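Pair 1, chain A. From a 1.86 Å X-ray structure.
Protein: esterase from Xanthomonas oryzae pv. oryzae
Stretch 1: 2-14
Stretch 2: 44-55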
# COMPACT_ATOMS: atom_id res chain seq x y z
N PRO A 2 21.67 -13.27 -7.48
CA PRO A 2 21.59 -13.10 -6.01
C PRO A 2 20.30 -13.69 -5.46
O PRO A 2 19.25 -13.60 -6.10
CB PRO A 2 21.65 -11.60 -5.73
CG PRO A 2 22.33 -11.07 -6.99
CD PRO A 2 21.78 -11.95 -8.12
N ALA A 3 20.38 -14.31 -4.29
CA ALA A 3 19.20 -14.91 -3.66
C ALA A 3 18.23 -13.83 -3.20
O ALA A 3 18.64 -12.74 -2.81
CB ALA A 3 19.63 -15.76 -2.47
N ARG A 4 16.94 -14.15 -3.25
CA ARG A 4 15.90 -13.20 -2.83
C ARG A 4 16.19 -12.67 -1.42
O ARG A 4 16.50 -13.45 -0.51
CB ARG A 4 14.52 -13.87 -2.84
CG ARG A 4 13.98 -14.18 -4.23
CD ARG A 4 12.56 -14.74 -4.14
NE ARG A 4 11.67 -13.85 -3.40
CZ ARG A 4 10.39 -14.11 -3.15
NH1 ARG A 4 9.85 -15.24 -3.58
NH2 ARG A 4 9.65 -13.25 -2.46
N GLY A 5 16.09 -11.36 -1.26
CA GLY A 5 16.34 -10.76 0.04
C GLY A 5 17.76 -10.29 0.27
O GLY A 5 18.05 -9.64 1.27
N THR A 6 18.66 -10.62 -0.65
CA THR A 6 20.06 -10.21 -0.52
C THR A 6 20.17 -8.69 -0.44
O THR A 6 19.59 -7.97 -1.26
CB THR A 6 20.92 -10.71 -1.71
OG1 THR A 6 20.99 -12.14 -1.68
CG2 THR A 6 22.33 -10.15 -1.63
N LEU A 7 20.92 -8.20 0.55
CA LEU A 7 21.12 -6.76 0.73
C LEU A 7 22.23 -6.29 -0.21
O LEU A 7 23.39 -6.71 -0.07
CB LEU A 7 21.51 -6.46 2.18
CG LEU A 7 21.76 -4.99 2.54
CD1 LEU A 7 20.45 -4.22 2.52
CD2 LEU A 7 22.39 -4.91 3.93
N LEU A 8 21.89 -5.41 -1.15
CA LEU A 8 22.86 -4.89 -2.11
C LEU A 8 23.58 -3.64 -1.60
O LEU A 8 24.80 -3.53 -1.70
CB LEU A 8 22.15 -4.60 -3.44
CG LEU A 8 21.56 -5.85 -4.09
CD1 LEU A 8 20.76 -5.47 -5.33
CD2 LEU A 8 22.69 -6.81 -4.47
N THR A 9 22.82 -2.68 -1.07
CA THR A 9 23.39 -1.46 -0.51
C THR A 9 22.50 -0.99 0.62
O THR A 9 21.33 -1.36 0.70
CB THR A 9 23.49 -0.31 -1.55
OG1 THR A 9 22.18 0.20 -1.84
CG2 THR A 9 24.15 -0.79 -2.85
N SER A 10 23.06 -0.18 1.51
CA SER A 10 22.30 0.37 2.63
C SER A 10 22.96 1.67 3.02
O SER A 10 24.17 1.84 2.87
CB SER A 10 22.27 -0.61 3.82
OG SER A 10 23.57 -0.87 4.31
N ASN A 11 22.16 2.61 3.50
CA ASN A 11 22.69 3.91 3.87
C ASN A 11 21.79 4.57 4.91
O ASN A 11 20.56 4.47 4.83
CB ASN A 11 22.77 4.79 2.62
CG ASN A 11 23.42 6.12 2.87
OD1 ASN A 11 24.55 6.19 3.36
ND2 ASN A 11 22.71 7.20 2.54
N PHE A 12 22.40 5.23 5.88
CA PHE A 12 21.62 5.91 6.91
C PHE A 12 21.56 7.38 6.54
O PHE A 12 22.58 8.00 6.24
CB PHE A 12 22.25 5.67 8.28
CG PHE A 12 22.36 4.21 8.63
CD1 PHE A 12 23.46 3.47 8.22
CD2 PHE A 12 21.32 3.57 9.29
CE1 PHE A 12 23.53 2.09 8.46
CE2 PHE A 12 21.37 2.19 9.54
CZ PHE A 12 22.48 1.46 9.12
N LEU A 13 20.34 7.92 6.54
CA LEU A 13 20.11 9.31 6.16
C LEU A 13 20.15 10.34 7.28
O LEU A 13 20.87 11.33 7.19
CB LEU A 13 18.77 9.43 5.44
CG LEU A 13 18.65 8.68 4.10
CD1 LEU A 13 17.25 8.90 3.51
CD2 LEU A 13 19.72 9.19 3.15
N THR A 14 19.36 10.11 8.32
CA THR A 14 19.29 11.04 9.44
C THR A 14 18.59 10.38 10.62
O THR A 14 18.19 9.22 10.55
CB THR A 14 18.48 12.31 9.04
OG1 THR A 14 18.50 13.26 10.11
CG2 THR A 14 17.04 11.94 8.72
N VAL A 44 14.36 8.14 16.49
CA VAL A 44 14.16 7.33 15.29
C VAL A 44 15.23 7.56 14.24
O VAL A 44 15.49 8.69 13.84
CB VAL A 44 12.78 7.61 14.64
CG1 VAL A 44 12.61 6.76 13.39
CG2 VAL A 44 11.67 7.31 15.64
N ARG A 45 15.86 6.47 13.80
CA ARG A 45 16.90 6.55 12.78
C ARG A 45 16.29 6.15 11.44
O ARG A 45 15.55 5.17 11.36
CB ARG A 45 18.05 5.61 13.12
CG ARG A 45 19.28 5.79 12.23
CD ARG A 45 20.38 4.81 12.61
NE ARG A 45 21.65 5.16 11.99
CZ ARG A 45 22.72 4.37 11.98
NH1 ARG A 45 22.66 3.17 12.55
NH2 ARG A 45 23.84 4.77 11.39
N VAL A 46 16.60 6.92 10.40
CA VAL A 46 16.09 6.64 9.07
C VAL A 46 17.18 6.06 8.18
O VAL A 46 18.25 6.65 8.02
CB VAL A 46 15.55 7.92 8.39
CG1 VAL A 46 14.98 7.59 7.02
CG2 VAL A 46 14.49 8.56 9.27
N ALA A 47 16.91 4.89 7.62
CA ALA A 47 17.86 4.23 6.74
C ALA A 47 17.18 3.85 5.43
O ALA A 47 15.96 3.74 5.36
CB ALA A 47 18.43 2.98 7.41
N GLU A 48 17.99 3.67 4.39
CA GLU A 48 17.49 3.29 3.08
C GLU A 48 18.33 2.10 2.65
O GLU A 48 19.42 1.88 3.18
CB GLU A 48 17.63 4.44 2.08
CG GLU A 48 19.07 4.87 1.83
CD GLU A 48 19.16 6.12 0.98
OE1 GLU A 48 20.30 6.55 0.69
OE2 GLU A 48 18.11 6.67 0.60
N PHE A 49 17.83 1.34 1.69
CA PHE A 49 18.57 0.18 1.22
C PHE A 49 18.03 -0.35 -0.10
O PHE A 49 16.90 -0.02 -0.50
CB PHE A 49 18.54 -0.92 2.29
CG PHE A 49 17.17 -1.46 2.59
CD1 PHE A 49 16.67 -2.56 1.89
CD2 PHE A 49 16.36 -0.86 3.55
CE1 PHE A 49 15.38 -3.05 2.15
CE2 PHE A 49 15.07 -1.34 3.82
CZ PHE A 49 14.58 -2.44 3.12
N THR A 50 18.84 -1.13 -0.80
CA THR A 50 18.42 -1.74 -2.06
C THR A 50 18.64 -3.23 -1.88
O THR A 50 19.52 -3.65 -1.12
CB THR A 50 19.23 -1.22 -3.26
OG1 THR A 50 20.62 -1.53 -3.09
CG2 THR A 50 19.07 0.29 -3.40
N TYR A 51 17.85 -4.04 -2.57
CA TYR A 51 17.97 -5.48 -2.42
C TYR A 51 17.55 -6.26 -3.65
O TYR A 51 16.92 -5.72 -4.57
CB TYR A 51 17.13 -5.94 -1.23
CG TYR A 51 15.66 -5.58 -1.35
CD1 TYR A 51 15.20 -4.29 -1.08
CD2 TYR A 51 14.72 -6.53 -1.75
CE1 TYR A 51 13.85 -3.95 -1.22
CE2 TYR A 51 13.37 -6.21 -1.90
CZ TYR A 51 12.94 -4.91 -1.63
OH TYR A 51 11.60 -4.59 -1.76
N ALA A 52 17.89 -7.54 -3.66
CA ALA A 52 17.55 -8.43 -4.75
C ALA A 52 16.17 -9.02 -4.46
O ALA A 52 15.86 -9.37 -3.33
CB ALA A 52 18.59 -9.55 -4.86
N THR A 53 15.35 -9.11 -5.50
CA THR A 53 14.01 -9.67 -5.35
C THR A 53 13.61 -10.29 -6.69
O THR A 53 14.48 -10.56 -7.53
CB THR A 53 13.00 -8.58 -4.92
OG1 THR A 53 11.73 -9.19 -4.64
CG2 THR A 53 12.84 -7.53 -6.01
N ILE A 54 12.32 -10.52 -6.90
CA ILE A 54 11.87 -11.11 -8.16
C ILE A 54 10.84 -10.27 -8.89
O ILE A 54 10.13 -9.47 -8.28
CB ILE A 54 11.26 -12.52 -7.95
CG1 ILE A 54 10.19 -12.46 -6.86
CG2 ILE A 54 12.35 -13.53 -7.61
CD1 ILE A 54 9.36 -13.72 -6.72
N GLY A 55 10.77 -10.47 -10.21
CA GLY A 55 9.80 -9.77 -11.02
C GLY A 55 8.51 -10.56 -11.03
O GLY A 55 8.39 -11.56 -10.30

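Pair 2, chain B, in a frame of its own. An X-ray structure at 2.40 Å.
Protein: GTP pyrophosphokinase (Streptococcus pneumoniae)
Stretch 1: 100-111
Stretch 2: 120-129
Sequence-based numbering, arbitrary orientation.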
# COMPACT_ATOMS: atom_id res chain seq x y z
N GLN B 100 12.64 2.86 -4.07
CA GLN B 100 12.42 4.06 -4.87
C GLN B 100 11.09 4.72 -4.51
O GLN B 100 10.70 5.67 -5.14
CB GLN B 100 12.50 3.73 -6.36
CG GLN B 100 11.63 2.57 -6.84
CD GLN B 100 10.14 2.95 -7.09
OE1 GLN B 100 9.83 3.78 -7.98
NE2 GLN B 100 9.21 2.30 -6.34
N ASP B 101 10.37 4.21 -3.51
CA ASP B 101 9.10 4.81 -3.11
C ASP B 101 9.27 5.71 -1.88
O ASP B 101 8.29 6.14 -1.25
CB ASP B 101 8.03 3.73 -2.87
CG ASP B 101 8.37 2.81 -1.71
OD1 ASP B 101 9.54 2.79 -1.27
OD2 ASP B 101 7.47 2.08 -1.24
N MSE B 102 10.51 5.98 -1.52
CA MSE B 102 10.80 6.88 -0.41
C MSE B 102 12.18 7.48 -0.58
O MSE B 102 13.03 6.95 -1.31
CB MSE B 102 10.70 6.14 0.93
CG MSE B 102 11.66 4.97 1.03
SE MSE B 102 11.46 3.91 2.68
CE MSE B 102 9.52 3.18 2.49
N ARG B 103 12.40 8.57 0.13
CA ARG B 103 13.69 9.19 0.14
C ARG B 103 14.08 9.34 1.59
O ARG B 103 13.34 9.95 2.37
CB ARG B 103 13.66 10.54 -0.58
CG ARG B 103 14.96 11.30 -0.48
CD ARG B 103 14.99 12.49 -1.43
NE ARG B 103 14.29 13.66 -0.88
CZ ARG B 103 14.91 14.77 -0.48
NH1 ARG B 103 16.25 14.86 -0.56
NH2 ARG B 103 14.20 15.81 0.00
N ILE B 104 15.23 8.76 1.94
CA ILE B 104 15.72 8.78 3.31
C ILE B 104 16.37 10.12 3.56
O ILE B 104 17.39 10.42 2.98
CB ILE B 104 16.71 7.62 3.61
CG1 ILE B 104 15.94 6.31 3.58
CG2 ILE B 104 17.42 7.80 4.97
CD1 ILE B 104 16.80 5.11 3.66
N ILE B 105 15.77 10.94 4.43
CA ILE B 105 16.33 12.26 4.65
C ILE B 105 17.16 12.39 5.94
O ILE B 105 17.94 13.29 6.05
CB ILE B 105 15.28 13.40 4.50
CG1 ILE B 105 14.22 13.27 5.57
CG2 ILE B 105 14.62 13.36 3.10
CD1 ILE B 105 13.82 14.56 6.07
N GLN B 106 17.01 11.49 6.90
CA GLN B 106 17.80 11.58 8.12
C GLN B 106 17.81 10.24 8.83
O GLN B 106 16.81 9.55 8.88
CB GLN B 106 17.24 12.66 9.04
CG GLN B 106 17.84 12.63 10.40
CD GLN B 106 17.52 13.86 11.22
OE1 GLN B 106 16.39 14.34 11.26
NE2 GLN B 106 18.54 14.37 11.92
N GLU B 107 18.94 9.88 9.38
CA GLU B 107 19.06 8.68 10.20
C GLU B 107 19.60 9.03 11.57
O GLU B 107 20.45 9.88 11.69
CB GLU B 107 19.98 7.68 9.51
CG GLU B 107 19.31 6.91 8.44
CD GLU B 107 20.28 6.12 7.63
OE1 GLU B 107 21.00 5.27 8.20
OE2 GLU B 107 20.33 6.31 6.40
N ARG B 108 19.09 8.38 12.61
CA ARG B 108 19.60 8.62 13.94
C ARG B 108 19.85 7.32 14.67
O ARG B 108 18.93 6.53 14.93
CB ARG B 108 18.60 9.40 14.77
CG ARG B 108 18.34 10.77 14.31
CD ARG B 108 17.93 11.52 15.54
NE ARG B 108 17.27 12.78 15.25
CZ ARG B 108 15.96 12.90 15.10
NH1 ARG B 108 15.19 11.81 15.23
NH2 ARG B 108 15.43 14.09 14.83
N ASP B 109 21.11 7.14 15.05
CA ASP B 109 21.58 5.91 15.60
C ASP B 109 21.70 5.99 17.11
O ASP B 109 22.77 6.35 17.64
CB ASP B 109 22.93 5.55 14.95
CG ASP B 109 23.39 4.17 15.33
OD1 ASP B 109 22.65 3.46 16.03
OD2 ASP B 109 24.50 3.78 14.94
N TYR B 110 20.64 5.62 17.81
CA TYR B 110 20.66 5.59 19.28
C TYR B 110 20.95 4.20 19.78
O TYR B 110 20.62 3.87 20.89
CB TYR B 110 19.31 6.06 19.88
CG TYR B 110 19.03 7.48 19.54
CD1 TYR B 110 19.86 8.50 20.01
CD2 TYR B 110 17.97 7.81 18.72
CE1 TYR B 110 19.61 9.81 19.67
CE2 TYR B 110 17.72 9.12 18.38
CZ TYR B 110 18.54 10.11 18.86
OH TYR B 110 18.29 11.40 18.48
N ILE B 111 21.52 3.38 18.91
CA ILE B 111 22.09 2.13 19.32
C ILE B 111 23.58 2.38 19.56
O ILE B 111 24.04 2.21 20.68
CB ILE B 111 21.86 0.99 18.31
CG1 ILE B 111 20.35 0.75 18.11
CG2 ILE B 111 22.60 -0.28 18.79
CD1 ILE B 111 19.99 0.00 16.80
N ARG B 120 17.57 2.76 23.49
CA ARG B 120 18.25 2.28 22.27
C ARG B 120 17.19 2.16 21.19
O ARG B 120 16.12 1.59 21.44
CB ARG B 120 18.91 0.90 22.49
CG ARG B 120 20.18 0.87 23.34
CD ARG B 120 20.71 -0.54 23.50
NE ARG B 120 19.69 -1.40 24.10
CZ ARG B 120 19.44 -2.66 23.75
NH1 ARG B 120 20.15 -3.26 22.80
NH2 ARG B 120 18.47 -3.31 24.34
N SER B 121 17.47 2.71 20.01
CA SER B 121 16.60 2.59 18.85
C SER B 121 17.33 3.14 17.63
O SER B 121 18.38 3.76 17.76
CB SER B 121 15.33 3.40 19.06
OG SER B 121 14.33 3.04 18.13
N TYR B 122 16.79 2.90 16.45
CA TYR B 122 17.40 3.48 15.27
C TYR B 122 16.26 4.13 14.48
O TYR B 122 15.25 3.49 14.23
CB TYR B 122 18.12 2.41 14.44
CG TYR B 122 19.04 2.97 13.37
CD1 TYR B 122 20.42 3.04 13.59
CD2 TYR B 122 18.54 3.41 12.14
CE1 TYR B 122 21.27 3.52 12.61
CE2 TYR B 122 19.39 3.92 11.15
CZ TYR B 122 20.75 3.96 11.40
OH TYR B 122 21.62 4.44 10.47
N HIS B 123 16.42 5.40 14.14
CA HIS B 123 15.36 6.20 13.51
C HIS B 123 15.72 6.45 12.07
O HIS B 123 16.81 6.90 11.77
CB HIS B 123 15.17 7.54 14.23
CG HIS B 123 14.79 7.41 15.68
ND1 HIS B 123 14.40 8.48 16.46
CD2 HIS B 123 14.77 6.33 16.51
CE1 HIS B 123 14.13 8.07 17.68
NE2 HIS B 123 14.36 6.77 17.75
N VAL B 124 14.83 6.10 11.16
CA VAL B 124 14.96 6.57 9.82
C VAL B 124 13.77 7.44 9.43
O VAL B 124 12.62 6.99 9.49
CB VAL B 124 15.55 5.50 8.81
CG1 VAL B 124 15.76 4.16 9.42
CG2 VAL B 124 14.95 5.53 7.39
N VAL B 125 14.06 8.71 9.11
CA VAL B 125 13.04 9.65 8.67
C VAL B 125 13.01 9.70 7.15
O VAL B 125 14.05 9.83 6.53
CB VAL B 125 13.26 11.06 9.26
CG1 VAL B 125 12.13 12.01 8.81
CG2 VAL B 125 13.33 10.99 10.82
N VAL B 126 11.84 9.54 6.55
CA VAL B 126 11.76 9.40 5.10
C VAL B 126 10.75 10.39 4.54
O VAL B 126 9.83 10.79 5.24
CB VAL B 126 11.42 7.95 4.60
CG1 VAL B 126 12.45 6.86 5.12
CG2 VAL B 126 9.98 7.55 4.92
N GLU B 127 10.96 10.80 3.29
CA GLU B 127 9.91 11.45 2.54
C GLU B 127 9.16 10.36 1.81
O GLU B 127 9.77 9.49 1.17
CB GLU B 127 10.46 12.45 1.56
CG GLU B 127 10.74 13.73 2.20
CD GLU B 127 11.48 14.70 1.32
OE1 GLU B 127 11.67 14.42 0.09
OE2 GLU B 127 11.88 15.75 1.87
N TYR B 128 7.84 10.40 1.95
CA TYR B 128 6.95 9.41 1.36
C TYR B 128 5.81 10.17 0.69
O TYR B 128 5.19 11.05 1.29
CB TYR B 128 6.45 8.42 2.43
CG TYR B 128 5.66 7.26 1.86
CD1 TYR B 128 6.32 6.17 1.27
CD2 TYR B 128 4.25 7.26 1.89
CE1 TYR B 128 5.60 5.12 0.73
CE2 TYR B 128 3.53 6.21 1.33
CZ TYR B 128 4.21 5.14 0.76
OH TYR B 128 3.50 4.08 0.22
N THR B 129 5.57 9.85 -0.58
CA THR B 129 4.48 10.48 -1.33
C THR B 129 3.28 9.54 -1.44
O THR B 129 3.42 8.38 -1.84
CB THR B 129 4.97 10.89 -2.73
OG1 THR B 129 6.03 11.82 -2.53
CG2 THR B 129 3.84 11.59 -3.57
O HOH W 1 6.13 7.28 -2.43

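Both pairs are antiparallel two-strand ladders interrupted by a beta bulge at the same place. The N-to-C directions of the strands make 150° in pair 1 and 146° in pair 2, the axes approach to 4.5 and 4.4 Å, and 14 central residues superpose with an RMSD of 0.7 Å.

The bulge is the best-matched feature. Leu7(A), Leu8(A) and Thr9(A) fall on Ile104(B), Ile105(B) and Gln106(B) with CA offsets of 0.3, 0.3 and 0.1 Å. In each pair one carbonyl serves two successive amides. Thr50(A) O accepts from Leu8(A) N at 3.0 Å and weakly from Thr9(A) N at 3.4 Å; its counterpart Val125(B) O accepts from Ile105(B) N at 2.9 Å and weakly from Gln106(B) N at 3.4 Å. The return bonds also match: Thr50(A) N to Thr9(A) O is 2.9 Å, as is Val125(B) N to Gln106(B) O. The extra residue thus shifts the register by one without leaving its amide unpaired.

Side chains diverge on this common frame. At the hydrogen-bonded pair closing the bulge, pair 1 joins two hydroxyls, Thr9(A) OG1 and Thr50(A) OG1, 2.6 Å apart, where either could donate. Pair 2 has Gln106(B) and Val125(B) there, with CB of one 4.3 Å from CB of the other and no side-chain hydrogen bond between them.

Where Thr6(A) and Ala52(A) meet through their CB atoms at 4.1 Å, Arg103(B) and Glu127(B) form a salt bridge: Arg103(B) NH2 and NE each lie 2.9 Å from Glu127(B) OE1, the NH2 bond being weak. Two residues beyond the bulge the polarity is rearranged. Asn11(A) ND2 donates to Glu48(A) OE1 at 3.1 Å, whereas at the matching positions Arg108(B) NH1 stands 3.6 Å from His123(B) ND1, at the edge of the imidazole.

Aromatic groups also change places. Phe12(A) matches Asp109(B), and Ala47(A) matches Tyr122(B). In pair 1 the ring is on the first stretch: Phe12(A) CD2 touches Ala47(A) CB at 3.5 Å, while the Arg45(A) guanidinium lies flat on the ring, CZ being 3.5 Å from the Phe12(A) centroid and the planes at 15°. In pair 2 the ring is on the second stretch, and Tyr122(B) OH donates a very short 2.5 Å hydrogen bond to Glu107(B) OE1. One position farther, Leu13(A) approaches Glu48(A) with CD2 3.7 Å from OE1; its counterpart Tyr110(B) turns its ring edge to the face of His123(B), with centroids 5.1 Å apart and planes at 70°.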